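Local coordinates for putative methylase (Clostridium difficile, PDB 3LDU), which probably methylates guanine bases of ribosomal RNA, and binds GTP in its Rossmann-like methyltransferase domain, at residues S52-R57 with N219-L224; D163-R168 with L224-I229; I104-Y109 with H150-T155; P97-S102 with P144-I149. One frame throughout, in Å; residues are numbered along the deposited sequence.

Contact 1 (S52-R57 with N219-L224); sequences SNMWLR and NMAPGL
The C-terminal end of helix 48-55, in the ferredoxin-like domain, docks on the type I turn A221-L224 of the methyltransferase domain. M54 O accepts a hydrogen bond from G223 N at 2.9 Å, the donor standing above the carbonyl plane. P222 packs its CG and CD against the carbonyls of M54 and W55. Selenomethionine M54, CG anti to the backbone N and the chain then bent twice, curls its SE onto the G223-L224 peptide. W55 lays its six-membered ring over A221, whose CB sits 3.6 Å from the ring centroid and 6° off the normal, a CH-pi contact; N219 comes to the CZ3-CH2 end of the same ring. The extended chain of R57 crosses P222 at about a right angle, with P222 CD over one guanidinium face. Its end grips M220 O with both terminal nitrogens, NH1 at 2.9 Å nearly along the C=O axis and NH2 at 3.0 Å from above the carbonyl plane. Beyond, the R57 chain touches helices 181-189 and 208-217. N219, with positive phi, is the C-prime residue of the Schellman motif ending helix 208-217; the turn follows it, and the whole is a buried joint between the ferredoxin-like and methyltransferase domains.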
loop_
_atom_site.group_PDB
_atom_site.type_symbol
_atom_site.label_atom_id
_atom_site.label_comp_id
_atom_site.label_asym_id
_atom_site.label_seq_id
_atom_site.Cartn_x
_atom_site.Cartn_y
_atom_site.Cartn_z
ATOM N N SER A 52 -11.831 -3.145 4.468
ATOM C CA SER A 52 -10.813 -2.805 3.461
ATOM C C SER A 52 -9.700 -1.953 4.053
ATOM O O SER A 52 -8.515 -2.238 3.859
ATOM C CB SER A 52 -11.460 -2.102 2.266
ATOM O OG SER A 52 -12.349 -2.990 1.616
ATOM N N ASN A 53 -10.069 -0.915 4.792
ATOM C CA ASN A 53 -9.085 -0.109 5.505
ATOM C C ASN A 53 -8.318 -0.923 6.543
ATOM O O ASN A 53 -7.113 -0.741 6.726
ATOM C CB ASN A 53 -9.776 1.081 6.194
ATOM C CG ASN A 53 -10.065 2.197 5.233
ATOM O OD1 ASN A 53 -9.146 2.837 4.727
ATOM N ND2 ASN A 53 -11.347 2.438 4.958
HETATM N N MSE A 54 -9.012 -1.840 7.207
HETATM C CA MSE A 54 -8.392 -2.612 8.286
HETATM C C MSE A 54 -7.351 -3.596 7.766
HETATM O O MSE A 54 -6.285 -3.783 8.381
HETATM C CB MSE A 54 -9.458 -3.387 9.057
HETATM C CG MSE A 54 -8.925 -4.238 10.203
HETATM SE SE MSE A 54 -7.996 -3.203 11.588
HETATM C CE MSE A 54 -9.118 -1.685 11.677
ATOM N N TRP A 55 -7.675 -4.232 6.643
ATOM C CA TRP A 55 -6.974 -5.442 6.222
ATOM C C TRP A 55 -6.081 -5.311 4.988
ATOM O O TRP A 55 -5.126 -6.077 4.842
ATOM C CB TRP A 55 -7.980 -6.589 6.010
ATOM C CG TRP A 55 -8.448 -7.193 7.308
ATOM C CD1 TRP A 55 -9.651 -6.980 7.939
ATOM C CD2 TRP A 55 -7.694 -8.059 8.155
ATOM N NE1 TRP A 55 -9.688 -7.691 9.119
ATOM C CE2 TRP A 55 -8.500 -8.358 9.276
ATOM C CE3 TRP A 55 -6.414 -8.627 8.077
ATOM C CZ2 TRP A 55 -8.070 -9.200 10.301
ATOM C CZ3 TRP A 55 -5.988 -9.451 9.094
ATOM C CH2 TRP A 55 -6.810 -9.733 10.192
ATOM N N LEU A 56 -6.376 -4.371 4.092
ATOM C CA LEU A 56 -5.591 -4.312 2.855
ATOM C C LEU A 56 -4.178 -3.753 3.087
ATOM O O LEU A 56 -4.021 -2.624 3.573
ATOM C CB LEU A 56 -6.339 -3.488 1.792
ATOM C CG LEU A 56 -7.678 -4.078 1.364
ATOM C CD1 LEU A 56 -8.351 -3.129 0.357
ATOM C CD2 LEU A 56 -7.503 -5.473 0.761
ATOM N N ARG A 57 -3.158 -4.542 2.730
ATOM C CA ARG A 57 -1.757 -4.154 2.918
ATOM C C ARG A 57 -1.144 -3.504 1.690
ATOM O O ARG A 57 -0.128 -2.825 1.800
ATOM C CB ARG A 57 -0.912 -5.373 3.295
ATOM C CG ARG A 57 -1.476 -6.170 4.445
ATOM C CD ARG A 57 -0.573 -7.318 4.846
ATOM N NE ARG A 57 -1.264 -8.251 5.735
ATOM C CZ ARG A 57 -1.213 -8.191 7.057
ATOM N NH1 ARG A 57 -0.498 -7.234 7.658
ATOM N NH2 ARG A 57 -1.885 -9.074 7.780
ATOM N N ASN A 219 -0.780 -12.621 11.256
ATOM C CA ASN A 219 -2.101 -12.151 10.807
ATOM C C ASN A 219 -2.563 -10.901 11.561
ATOM O O ASN A 219 -3.720 -10.792 11.970
ATOM C CB ASN A 219 -3.149 -13.268 10.935
ATOM C CG ASN A 219 -4.372 -13.030 10.063
ATOM O OD1 ASN A 219 -4.271 -12.489 8.963
ATOM N ND2 ASN A 219 -5.534 -13.441 10.551
HETATM N N MSE A 220 -1.644 -9.970 11.766
HETATM C CA MSE A 220 -1.986 -8.679 12.350
HETATM C C MSE A 220 -2.422 -7.724 11.244
HETATM O O MSE A 220 -1.668 -7.450 10.322
HETATM C CB MSE A 220 -0.791 -8.088 13.093
HETATM C CG MSE A 220 -1.078 -6.709 13.672
HETATM SE SE MSE A 220 0.499 -5.972 14.545
HETATM C CE MSE A 220 0.589 -7.237 16.020
ATOM N N ALA A 221 -3.644 -7.213 11.344
ATOM C CA ALA A 221 -4.178 -6.341 10.309
ATOM C C ALA A 221 -3.362 -5.059 10.239
ATOM O O ALA A 221 -2.994 -4.504 11.279
ATOM C CB ALA A 221 -5.661 -6.003 10.631
ATOM N N PRO A 222 -3.094 -4.561 9.014
ATOM C CA PRO A 222 -2.282 -3.346 8.871
ATOM C C PRO A 222 -2.896 -2.145 9.572
ATOM O O PRO A 222 -2.156 -1.310 10.099
ATOM C CB PRO A 222 -2.236 -3.113 7.350
ATOM C CG PRO A 222 -3.312 -3.993 6.780
ATOM C CD PRO A 222 -3.419 -5.162 7.711
ATOM N N GLY A 223 -4.222 -2.064 9.602
ATOM C CA GLY A 223 -4.889 -0.885 10.153
ATOM C C GLY A 223 -5.174 -0.926 11.646
ATOM O O GLY A 223 -5.851 -0.045 12.180
ATOM N N LEU A 224 -4.648 -1.942 12.325
ATOM C CA LEU A 224 -5.019 -2.218 13.716
ATOM C C LEU A 224 -4.648 -1.096 14.674
ATOM O O LEU A 224 -5.373 -0.826 15.634
ATOM C CB LEU A 224 -4.391 -3.537 14.175
ATOM C CG LEU A 224 -4.947 -4.274 15.393
ATOM C CD1 LEU A 224 -6.460 -4.549 15.293
ATOM C CD2 LEU A 224 -4.159 -5.564 15.605
#

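Contact 2 (D163-R168 with L224-I229); sequences DALHKR and LNREFI
The type I turn A164-K167, in the segment leading out of the THUMP strands, is gripped by R226 from the loop before helix 238-251. R226 points into the turn; its CG takes the crowded position between backbone N and carbonyl carbon (chi1 57°), and a bend at chi3 turns the guanidinium among backbone oxygens. NH1 and NH2 grip D163 O end-on, each at 2.9 Å: NH2 lies on a lone pair in the carbonyl plane, NH1 above that plane. NH1 also reaches K167 O at 3.1 Å, tilted from the guanidinium plane. On the other side NE and NH2 hold E227 O side-on, at 3.1 and 2.9 Å, which fixes the rotation of the group. The carboxylate of D163 stays apart, OD2 being 5.1 Å from R226 NH2, so carbonyl dipoles probably offset much of the positive charge. L165 CD2 lies over one guanidinium face and meets the edge of the F228 ring, in its plane, 3.3 Å from CE1; W241 meets the same ring. A water bridges N225 N and R168 O, while R168 turns to E212 in a salt bridge. R226 thus binds D163 O just before the turn, K167 O at its end and, weakly, A164 O: an arginine bound to main-chain carbonyls of a turn and its flank, joining 163-168 to the methyltransferase-domain loop.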
loop_
_atom_site.group_PDB
_atom_site.type_symbol
_atom_site.label_atom_id
_atom_site.label_comp_id
_atom_site.label_asym_id
_atom_site.label_seq_id
_atom_site.Cartn_x
_atom_site.Cartn_y
_atom_site.Cartn_z
ATOM N N ASP A 163 -5.186 9.688 6.340
ATOM C CA ASP A 163 -3.750 9.480 6.135
ATOM C C ASP A 163 -3.517 8.275 5.218
ATOM O O ASP A 163 -4.119 7.223 5.403
ATOM C CB ASP A 163 -3.029 9.257 7.468
ATOM C CG ASP A 163 -2.807 10.542 8.237
ATOM O OD1 ASP A 163 -2.987 11.629 7.650
ATOM O OD2 ASP A 163 -2.443 10.461 9.430
ATOM N N ALA A 164 -2.650 8.432 4.224
ATOM C CA ALA A 164 -2.345 7.331 3.304
ATOM C C ALA A 164 -2.151 6.009 4.055
ATOM O O ALA A 164 -1.515 5.972 5.110
ATOM C CB ALA A 164 -1.111 7.657 2.472
ATOM N N LEU A 165 -2.690 4.926 3.499
ATOM C CA LEU A 165 -2.693 3.628 4.166
ATOM C C LEU A 165 -1.295 3.095 4.492
ATOM O O LEU A 165 -1.123 2.339 5.458
ATOM C CB LEU A 165 -3.465 2.587 3.336
ATOM C CG LEU A 165 -4.969 2.508 3.572
ATOM C CD1 LEU A 165 -5.556 1.335 2.797
ATOM C CD2 LEU A 165 -5.277 2.389 5.077
ATOM N N HIS A 166 -0.294 3.480 3.705
ATOM C CA HIS A 166 1.048 2.962 3.963
ATOM C C HIS A 166 1.555 3.402 5.336
ATOM O O HIS A 166 2.486 2.804 5.887
ATOM C CB HIS A 166 2.035 3.340 2.848
ATOM C CG HIS A 166 2.441 4.787 2.853
ATOM N ND1 HIS A 166 3.522 5.250 3.563
ATOM C CD2 HIS A 166 1.912 5.857 2.210
ATOM C CE1 HIS A 166 3.642 6.560 3.370
ATOM N NE2 HIS A 166 2.679 6.947 2.561
ATOM N N LYS A 167 0.934 4.437 5.897
ATOM C CA LYS A 167 1.308 4.874 7.231
ATOM C C LYS A 167 0.546 4.022 8.238
ATOM O O LYS A 167 -0.575 4.371 8.635
ATOM C CB LYS A 167 1.006 6.362 7.407
ATOM C CG LYS A 167 1.661 7.232 6.350
ATOM C CD LYS A 167 1.438 8.705 6.582
ATOM C CE LYS A 167 2.221 9.524 5.566
ATOM N NZ LYS A 167 2.281 10.968 5.937
ATOM N N ARG A 168 1.130 2.886 8.620
ATOM C CA ARG A 168 0.494 1.993 9.593
ATOM C C ARG A 168 0.538 2.616 10.982
ATOM O O ARG A 168 -0.302 2.324 11.832
ATOM C CB ARG A 168 1.173 0.614 9.645
ATOM C CG ARG A 168 0.693 -0.435 8.636
ATOM C CD ARG A 168 1.234 -0.107 7.297
ATOM N NE ARG A 168 1.434 -1.250 6.401
ATOM C CZ ARG A 168 0.711 -1.475 5.308
ATOM N NH1 ARG A 168 1.005 -2.502 4.516
ATOM N NH2 ARG A 168 -0.307 -0.669 5.002
ATOM N N LEU A 224 -4.648 -1.942 12.325
ATOM C CA LEU A 224 -5.019 -2.218 13.716
ATOM C C LEU A 224 -4.648 -1.096 14.674
ATOM O O LEU A 224 -5.373 -0.826 15.634
ATOM C CB LEU A 224 -4.391 -3.537 14.175
ATOM C CG LEU A 224 -4.947 -4.274 15.393
ATOM C CD1 LEU A 224 -6.460 -4.549 15.293
ATOM C CD2 LEU A 224 -4.159 -5.564 15.605
ATOM N N ASN A 225 -3.531 -0.431 14.416
ATOM C CA ASN A 225 -3.060 0.603 15.331
ATOM C C ASN A 225 -3.117 2.013 14.760
ATOM O O ASN A 225 -2.327 2.872 15.149
ATOM C CB ASN A 225 -1.643 0.289 15.826
ATOM C CG ASN A 225 -1.602 -0.914 16.750
ATOM O OD1 ASN A 225 -2.438 -1.051 17.646
ATOM N ND2 ASN A 225 -0.626 -1.790 16.540
ATOM N N ARG A 226 -4.050 2.255 13.841
ATOM C CA ARG A 226 -4.248 3.603 13.335
ATOM C C ARG A 226 -5.730 3.928 13.176
ATOM O O ARG A 226 -6.590 3.055 13.338
ATOM C CB ARG A 226 -3.515 3.822 12.015
ATOM C CG ARG A 226 -3.890 2.845 10.909
ATOM C CD ARG A 226 -3.557 3.451 9.557
ATOM N NE ARG A 226 -4.463 4.555 9.245
ATOM C CZ ARG A 226 -4.324 5.386 8.211
ATOM N NH1 ARG A 226 -3.297 5.262 7.387
ATOM N NH2 ARG A 226 -5.204 6.357 8.005
ATOM N N GLU A 227 -6.024 5.180 12.860
ATOM C CA GLU A 227 -7.416 5.562 12.655
ATOM C C GLU A 227 -7.704 5.997 11.216
ATOM O O GLU A 227 -6.788 6.235 10.424
ATOM C CB GLU A 227 -7.883 6.588 13.680
ATOM C CG GLU A 227 -7.147 7.897 13.694
ATOM C CD GLU A 227 -7.535 8.732 14.908
ATOM O OE1 GLU A 227 -8.433 9.599 14.788
ATOM O OE2 GLU A 227 -6.960 8.500 15.992
ATOM N N PHE A 228 -8.984 6.051 10.882
ATOM C CA PHE A 228 -9.408 6.334 9.518
ATOM C C PHE A 228 -10.456 7.417 9.545
ATOM O O PHE A 228 -11.284 7.468 10.464
ATOM C CB PHE A 228 -9.965 5.066 8.885
ATOM C CG PHE A 228 -8.976 3.949 8.870
ATOM C CD1 PHE A 228 -8.055 3.847 7.845
ATOM C CD2 PHE A 228 -8.939 3.025 9.902
ATOM C CE1 PHE A 228 -7.120 2.820 7.838
ATOM C CE2 PHE A 228 -8.018 2.001 9.895
ATOM C CZ PHE A 228 -7.103 1.904 8.863
ATOM N N ILE A 229 -10.420 8.301 8.552
ATOM C CA ILE A 229 -11.343 9.446 8.541
ATOM C C ILE A 229 -12.813 9.020 8.591
ATOM O O ILE A 229 -13.617 9.698 9.226
ATOM C CB ILE A 229 -11.076 10.365 7.322
ATOM C CG1 ILE A 229 -11.725 11.736 7.517
ATOM C CG2 ILE A 229 -11.565 9.706 6.027
ATOM C CD1 ILE A 229 -11.240 12.473 8.751
HETATM O O HOH W 1 -6.045 9.388 9.471
HETATM O O HOH W 2 -1.636 0.154 12.245
#

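Contact 3 (I104-Y109 with H150-T155); sequences IKSKLY and HKDKVT
Strand 98-104 ends beside the type I' hairpin turn H150-K153, which links strands 145-150 and 153-159 of the THUMP domain. I104 and H150 form a parallel bridge with CA atoms 4.8 Å apart, and K151 N closes it on I104 O at 3.0 Å, nearly along the C=O axis. Beyond the bridge both chains take left-handed backbone angles at K105 and K151, so they turn together, and K151 CA-H leans on K105 O. The chains of K105 and K151 then run side by side in the same direction, K105 CD touching K151 CE; their like-charged ends stay 6.0 Å apart, NZ to NZ. On the face of I104 and H150, I104 CG2 meets the imidazole at its edge. S106 OG joins the two segments: anti to its own carbonyl carbon, it donates to I104 O and accepts D152 N at 2.9 Å in a nearly straight bond (169°). I104 O is thereby shared by two donors, S106 OG from above its carbonyl plane and K151 N. D152 answers from the turn, OD1 coming alongside S106 CA and CB, with OD2 salt-bridged to K72. The aliphatic part of K107 passes beside this carboxylate while its NZ bonds to K72 O. D152 OD1 takes K107 N at 2.9 Å on its syn lone pair and also accepts from a water, which in turn accepts L108 N.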
loop_
_atom_site.group_PDB
_atom_site.type_symbol
_atom_site.label_atom_id
_atom_site.label_comp_id
_atom_site.label_asym_id
_atom_site.label_seq_id
_atom_site.Cartn_x
_atom_site.Cartn_y
_atom_site.Cartn_z
ATOM N N ILE A 104 -5.924 13.000 -16.608
ATOM C CA ILE A 104 -4.990 12.322 -17.513
ATOM C C ILE A 104 -5.619 12.159 -18.903
ATOM O O ILE A 104 -6.719 11.604 -19.037
ATOM C CB ILE A 104 -4.612 10.936 -16.946
ATOM C CG1 ILE A 104 -3.849 11.095 -15.622
ATOM C CG2 ILE A 104 -3.773 10.149 -17.962
ATOM C CD1 ILE A 104 -3.657 9.800 -14.862
ATOM N N LYS A 105 -4.941 12.655 -19.940
ATOM C CA LYS A 105 -5.436 12.529 -21.317
ATOM C C LYS A 105 -6.880 12.996 -21.475
ATOM O O LYS A 105 -7.686 12.325 -22.123
ATOM C CB LYS A 105 -5.340 11.077 -21.790
ATOM C CG LYS A 105 -3.927 10.512 -21.801
ATOM C CD LYS A 105 -3.950 9.045 -22.190
ATOM C CE LYS A 105 -2.537 8.508 -22.434
ATOM N NZ LYS A 105 -1.853 8.078 -21.182
ATOM N N SER A 106 -7.194 14.141 -20.882
ATOM C CA SER A 106 -8.565 14.636 -20.846
ATOM C C SER A 106 -8.602 16.122 -21.151
ATOM O O SER A 106 -7.681 16.867 -20.793
ATOM C CB SER A 106 -9.166 14.399 -19.454
ATOM O OG SER A 106 -9.160 13.025 -19.116
ATOM N N LYS A 107 -9.688 16.554 -21.783
ATOM C CA LYS A 107 -9.887 17.957 -22.123
ATOM C C LYS A 107 -9.889 18.864 -20.886
ATOM O O LYS A 107 -9.362 19.974 -20.931
ATOM C CB LYS A 107 -11.181 18.114 -22.924
ATOM C CG LYS A 107 -11.169 17.351 -24.252
ATOM C CD LYS A 107 -12.559 17.239 -24.877
ATOM C CE LYS A 107 -12.871 18.380 -25.850
ATOM N NZ LYS A 107 -13.057 19.702 -25.195
ATOM N N LEU A 108 -10.451 18.381 -19.779
ATOM C CA LEU A 108 -10.453 19.147 -18.532
ATOM C C LEU A 108 -9.163 18.900 -17.746
ATOM O O LEU A 108 -9.174 18.228 -16.711
ATOM C CB LEU A 108 -11.673 18.792 -17.685
ATOM C CG LEU A 108 -13.025 18.924 -18.401
ATOM C CD1 LEU A 108 -14.145 18.523 -17.454
ATOM C CD2 LEU A 108 -13.228 20.341 -18.937
ATOM N N TYR A 109 -8.056 19.449 -18.248
ATOM C CA TYR A 109 -6.738 19.155 -17.690
ATOM C C TYR A 109 -6.367 20.048 -16.515
ATOM O O TYR A 109 -5.455 19.729 -15.752
ATOM C CB TYR A 109 -5.669 19.280 -18.776
ATOM C CG TYR A 109 -5.630 20.637 -19.428
ATOM C CD1 TYR A 109 -4.951 21.693 -18.835
ATOM C CD2 TYR A 109 -6.280 20.870 -20.624
ATOM C CE1 TYR A 109 -4.912 22.936 -19.423
ATOM C CE2 TYR A 109 -6.253 22.117 -21.222
ATOM C CZ TYR A 109 -5.562 23.140 -20.620
ATOM O OH TYR A 109 -5.535 24.374 -21.215
ATOM N N HIS A 150 -9.962 10.464 -16.642
ATOM C CA HIS A 150 -9.073 9.735 -17.533
ATOM C C HIS A 150 -9.776 9.585 -18.867
ATOM O O HIS A 150 -10.884 9.054 -18.937
ATOM C CB HIS A 150 -8.724 8.374 -16.939
ATOM C CG HIS A 150 -7.841 7.550 -17.823
ATOM N ND1 HIS A 150 -6.477 7.735 -17.891
ATOM C CD2 HIS A 150 -8.132 6.564 -18.696
ATOM C CE1 HIS A 150 -5.963 6.880 -18.756
ATOM N NE2 HIS A 150 -6.947 6.152 -19.258
ATOM N N LYS A 151 -9.154 10.113 -19.917
ATOM C CA LYS A 151 -9.763 10.107 -21.239
ATOM C C LYS A 151 -11.211 10.598 -21.185
ATOM O O LYS A 151 -12.105 10.012 -21.799
ATOM C CB LYS A 151 -9.680 8.710 -21.854
ATOM C CG LYS A 151 -8.236 8.279 -22.124
ATOM C CD LYS A 151 -8.152 6.947 -22.846
ATOM C CE LYS A 151 -6.712 6.431 -22.833
ATOM N NZ LYS A 151 -6.576 5.108 -23.518
ATOM N N ASP A 152 -11.418 11.670 -20.425
ATOM C CA ASP A 152 -12.714 12.347 -20.303
ATOM C C ASP A 152 -13.763 11.618 -19.458
ATOM O O ASP A 152 -14.888 12.098 -19.331
ATOM C CB ASP A 152 -13.289 12.680 -21.684
ATOM C CG ASP A 152 -12.356 13.539 -22.502
ATOM O OD1 ASP A 152 -11.698 14.418 -21.913
ATOM O OD2 ASP A 152 -12.282 13.337 -23.734
ATOM N N LYS A 153 -13.401 10.483 -18.867
ATOM C CA LYS A 153 -14.317 9.801 -17.956
ATOM C C LYS A 153 -13.996 10.278 -16.540
ATOM O O LYS A 153 -12.875 10.122 -16.063
ATOM C CB LYS A 153 -14.169 8.276 -18.041
ATOM C CG LYS A 153 -14.203 7.711 -19.469
ATOM C CD LYS A 153 -13.504 6.333 -19.561
ATOM C CE LYS A 153 -11.982 6.449 -19.797
ATOM N NZ LYS A 153 -11.110 5.845 -18.719
ATOM N N VAL A 154 -14.982 10.873 -15.887
ATOM C CA VAL A 154 -14.802 11.430 -14.552
ATOM C C VAL A 154 -15.276 10.414 -13.529
ATOM O O VAL A 154 -16.359 9.854 -13.660
ATOM C CB VAL A 154 -15.648 12.698 -14.388
ATOM C CG1 VAL A 154 -15.513 13.268 -12.972
ATOM C CG2 VAL A 154 -15.267 13.745 -15.450
ATOM N N THR A 155 -14.457 10.156 -12.524
ATOM C CA THR A 155 -14.896 9.348 -11.398
ATOM C C THR A 155 -14.843 10.232 -10.168
ATOM O O THR A 155 -13.816 10.838 -9.886
ATOM C CB THR A 155 -14.008 8.120 -11.180
ATOM O OG1 THR A 155 -14.145 7.228 -12.295
ATOM C CG2 THR A 155 -14.440 7.393 -9.913
HETATM O O HOH W 3 -12.284 15.926 -19.798
#

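Contact 4 (P97-S102 with P144-I149); sequences PISKAS and PIFVFI
Strands 98-102 and 145-149 run parallel, their axes 4.7 Å apart and only 5° from alignment; strand 98-104 is outermost in its sheet within the chain. The face closed by helix 111-129 carries I98, A101 and the buried I145 and V147. I98 CD1 folds onto I145 CB at 3.7 Å, its CG2 approaches V147 CG2, and A101 CB faces V147 CB. The helix meets I98, A101 and V147, and its Q115 bonds to I98 O. Between the faces a beta bulge at S99 shifts the register by one. I145 N meets P97 O at 2.9 Å in an almost perfectly straight bond (179°), whereas S99 N bends to I145 O at 137°; beyond the bulge V147 N, S102 N and I149 N bond more straightly, to K100 O, V147 O and S102 O. The bulge turns S99 toward its neighbour, setting OG 3.2 Å from P144 CB and CB beside the F146 ring. The opposite face, with K100, S102, F146 and F148, is more solvent-facing, K100 being exposed. K100, extended throughout, passes obliquely across F146, CB over the ring at 4.1 Å from its centroid in a CH-pi contact and CD 3.6 Å from CE2. S102 CB touches F148 CD1, and a water joins S102 OG to V147 O. H63 meets F146 edge-to-face and R39 gives F148 a cation-pi partner. Strand 98-104, helix 111-129 and strand 145-150 form a left-handed beta-alpha-beta crossover, the less common hand, here in the THUMP domain at the margin of a mixed sheet.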
loop_
_atom_site.group_PDB
_atom_site.type_symbol
_atom_site.label_atom_id
_atom_site.label_comp_id
_atom_site.label_asym_id
_atom_site.label_seq_id
_atom_site.Cartn_x
_atom_site.Cartn_y
_atom_site.Cartn_z
ATOM N N PRO A 97 -14.356 19.090 1.643
ATOM C CA PRO A 97 -13.297 19.731 0.869
ATOM C C PRO A 97 -13.023 18.874 -0.367
ATOM O O PRO A 97 -13.133 17.652 -0.280
ATOM C CB PRO A 97 -12.103 19.701 1.827
ATOM C CG PRO A 97 -12.334 18.489 2.684
ATOM C CD PRO A 97 -13.846 18.407 2.846
ATOM N N ILE A 98 -12.717 19.500 -1.497
ATOM C CA ILE A 98 -12.334 18.746 -2.691
ATOM C C ILE A 98 -10.826 18.573 -2.578
ATOM O O ILE A 98 -10.048 19.453 -2.938
ATOM C CB ILE A 98 -12.733 19.470 -3.989
ATOM C CG1 ILE A 98 -14.135 20.084 -3.851
ATOM C CG2 ILE A 98 -12.696 18.512 -5.167
ATOM C CD1 ILE A 98 -15.231 19.056 -3.507
ATOM N N SER A 99 -10.422 17.445 -2.017
ATOM C CA SER A 99 -9.063 17.319 -1.524
ATOM C C SER A 99 -8.064 17.141 -2.643
ATOM O O SER A 99 -6.892 17.491 -2.496
ATOM C CB SER A 99 -8.968 16.164 -0.527
ATOM O OG SER A 99 -9.769 16.443 0.612
ATOM N N LYS A 100 -8.525 16.617 -3.773
ATOM C CA LYS A 100 -7.597 16.252 -4.841
ATOM C C LYS A 100 -8.320 16.039 -6.163
ATOM O O LYS A 100 -9.430 15.485 -6.187
ATOM C CB LYS A 100 -6.869 14.963 -4.466
ATOM C CG LYS A 100 -5.915 14.452 -5.526
ATOM C CD LYS A 100 -5.314 13.126 -5.093
ATOM C CE LYS A 100 -4.165 12.693 -5.990
ATOM N NZ LYS A 100 -3.691 11.328 -5.617
ATOM N N ALA A 101 -7.701 16.489 -7.256
ATOM C CA ALA A 101 -8.196 16.138 -8.587
ATOM C C ALA A 101 -7.035 15.708 -9.454
ATOM O O ALA A 101 -5.963 16.319 -9.416
ATOM C CB ALA A 101 -8.923 17.309 -9.231
ATOM N N SER A 102 -7.233 14.630 -10.207
ATOM C CA SER A 102 -6.215 14.159 -11.138
ATOM C C SER A 102 -6.848 14.108 -12.517
ATOM O O SER A 102 -7.986 13.685 -12.653
ATOM C CB SER A 102 -5.722 12.763 -10.731
ATOM O OG SER A 102 -5.241 12.742 -9.403
ATOM N N PRO A 144 -13.763 13.868 2.441
ATOM C CA PRO A 144 -12.885 14.460 1.430
ATOM C C PRO A 144 -13.256 13.938 0.054
ATOM O O PRO A 144 -13.326 12.729 -0.145
ATOM C CB PRO A 144 -11.482 13.972 1.838
ATOM C CG PRO A 144 -11.646 13.441 3.272
ATOM C CD PRO A 144 -13.052 12.911 3.303
ATOM N N ILE A 145 -13.495 14.844 -0.883
ATOM C CA ILE A 145 -13.949 14.455 -2.210
ATOM C C ILE A 145 -12.754 14.352 -3.156
ATOM O O ILE A 145 -11.916 15.256 -3.211
ATOM C CB ILE A 145 -14.966 15.478 -2.758
ATOM C CG1 ILE A 145 -16.083 15.740 -1.730
ATOM C CG2 ILE A 145 -15.546 15.011 -4.090
ATOM C CD1 ILE A 145 -16.960 14.523 -1.401
ATOM N N PHE A 146 -12.677 13.240 -3.883
ATOM C CA PHE A 146 -11.597 13.021 -4.844
ATOM C C PHE A 146 -12.182 12.934 -6.254
ATOM O O PHE A 146 -13.191 12.255 -6.468
ATOM C CB PHE A 146 -10.858 11.721 -4.517
ATOM C CG PHE A 146 -9.788 11.857 -3.451
ATOM C CD1 PHE A 146 -10.077 12.394 -2.195
ATOM C CD2 PHE A 146 -8.493 11.419 -3.700
ATOM C CE1 PHE A 146 -9.084 12.496 -1.220
ATOM C CE2 PHE A 146 -7.505 11.521 -2.724
ATOM C CZ PHE A 146 -7.803 12.057 -1.490
ATOM N N VAL A 147 -11.548 13.605 -7.217
ATOM C CA VAL A 147 -12.016 13.574 -8.602
ATOM C C VAL A 147 -10.888 13.041 -9.478
ATOM O O VAL A 147 -9.746 13.482 -9.347
ATOM C CB VAL A 147 -12.413 14.975 -9.111
ATOM C CG1 VAL A 147 -13.001 14.894 -10.520
ATOM C CG2 VAL A 147 -13.411 15.626 -8.167
ATOM N N PHE A 148 -11.217 12.085 -10.345
ATOM C CA PHE A 148 -10.225 11.456 -11.215
ATOM C C PHE A 148 -10.788 11.457 -12.632
ATOM O O PHE A 148 -11.878 10.939 -12.866
ATOM C CB PHE A 148 -9.971 10.019 -10.745
ATOM C CG PHE A 148 -9.006 9.253 -11.602
ATOM C CD1 PHE A 148 -7.638 9.400 -11.424
ATOM C CD2 PHE A 148 -9.468 8.361 -12.563
ATOM C CE1 PHE A 148 -6.743 8.690 -12.208
ATOM C CE2 PHE A 148 -8.569 7.643 -13.344
ATOM C CZ PHE A 148 -7.213 7.817 -13.169
ATOM N N ILE A 149 -10.065 12.068 -13.570
ATOM C CA ILE A 149 -10.511 12.117 -14.959
ATOM C C ILE A 149 -9.492 11.432 -15.862
ATOM O O ILE A 149 -8.304 11.752 -15.830
ATOM C CB ILE A 149 -10.762 13.562 -15.436
ATOM C CG1 ILE A 149 -11.549 14.350 -14.369
ATOM C CG2 ILE A 149 -11.534 13.562 -16.764
ATOM C CD1 ILE A 149 -11.906 15.789 -14.766
HETATM O O HOH W 4 -7.681 12.041 -7.664
#

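Contacts 3 and 4 belong to the THUMP domain and follow the same strand pair, 98-104 with 145-150: contact 4 covers its length and contact 3 its end, with centres 13 Å apart and I104 N to I149 O continuing the ladder. Contacts 1 and 2 lie together at the interdomain joint, centres 9 Å apart, sharing L224 and linked by R168 NH1 to R57 O. Along the chain, contacts 3 and 4 are nested inside the loop closed by contact 1, and both close before contact 2 opens. The loop 219-229 of the methyltransferase domain thus holds both the ferredoxin-like helix 48-55 and the linker leaving the THUMP strands, tying three domains together.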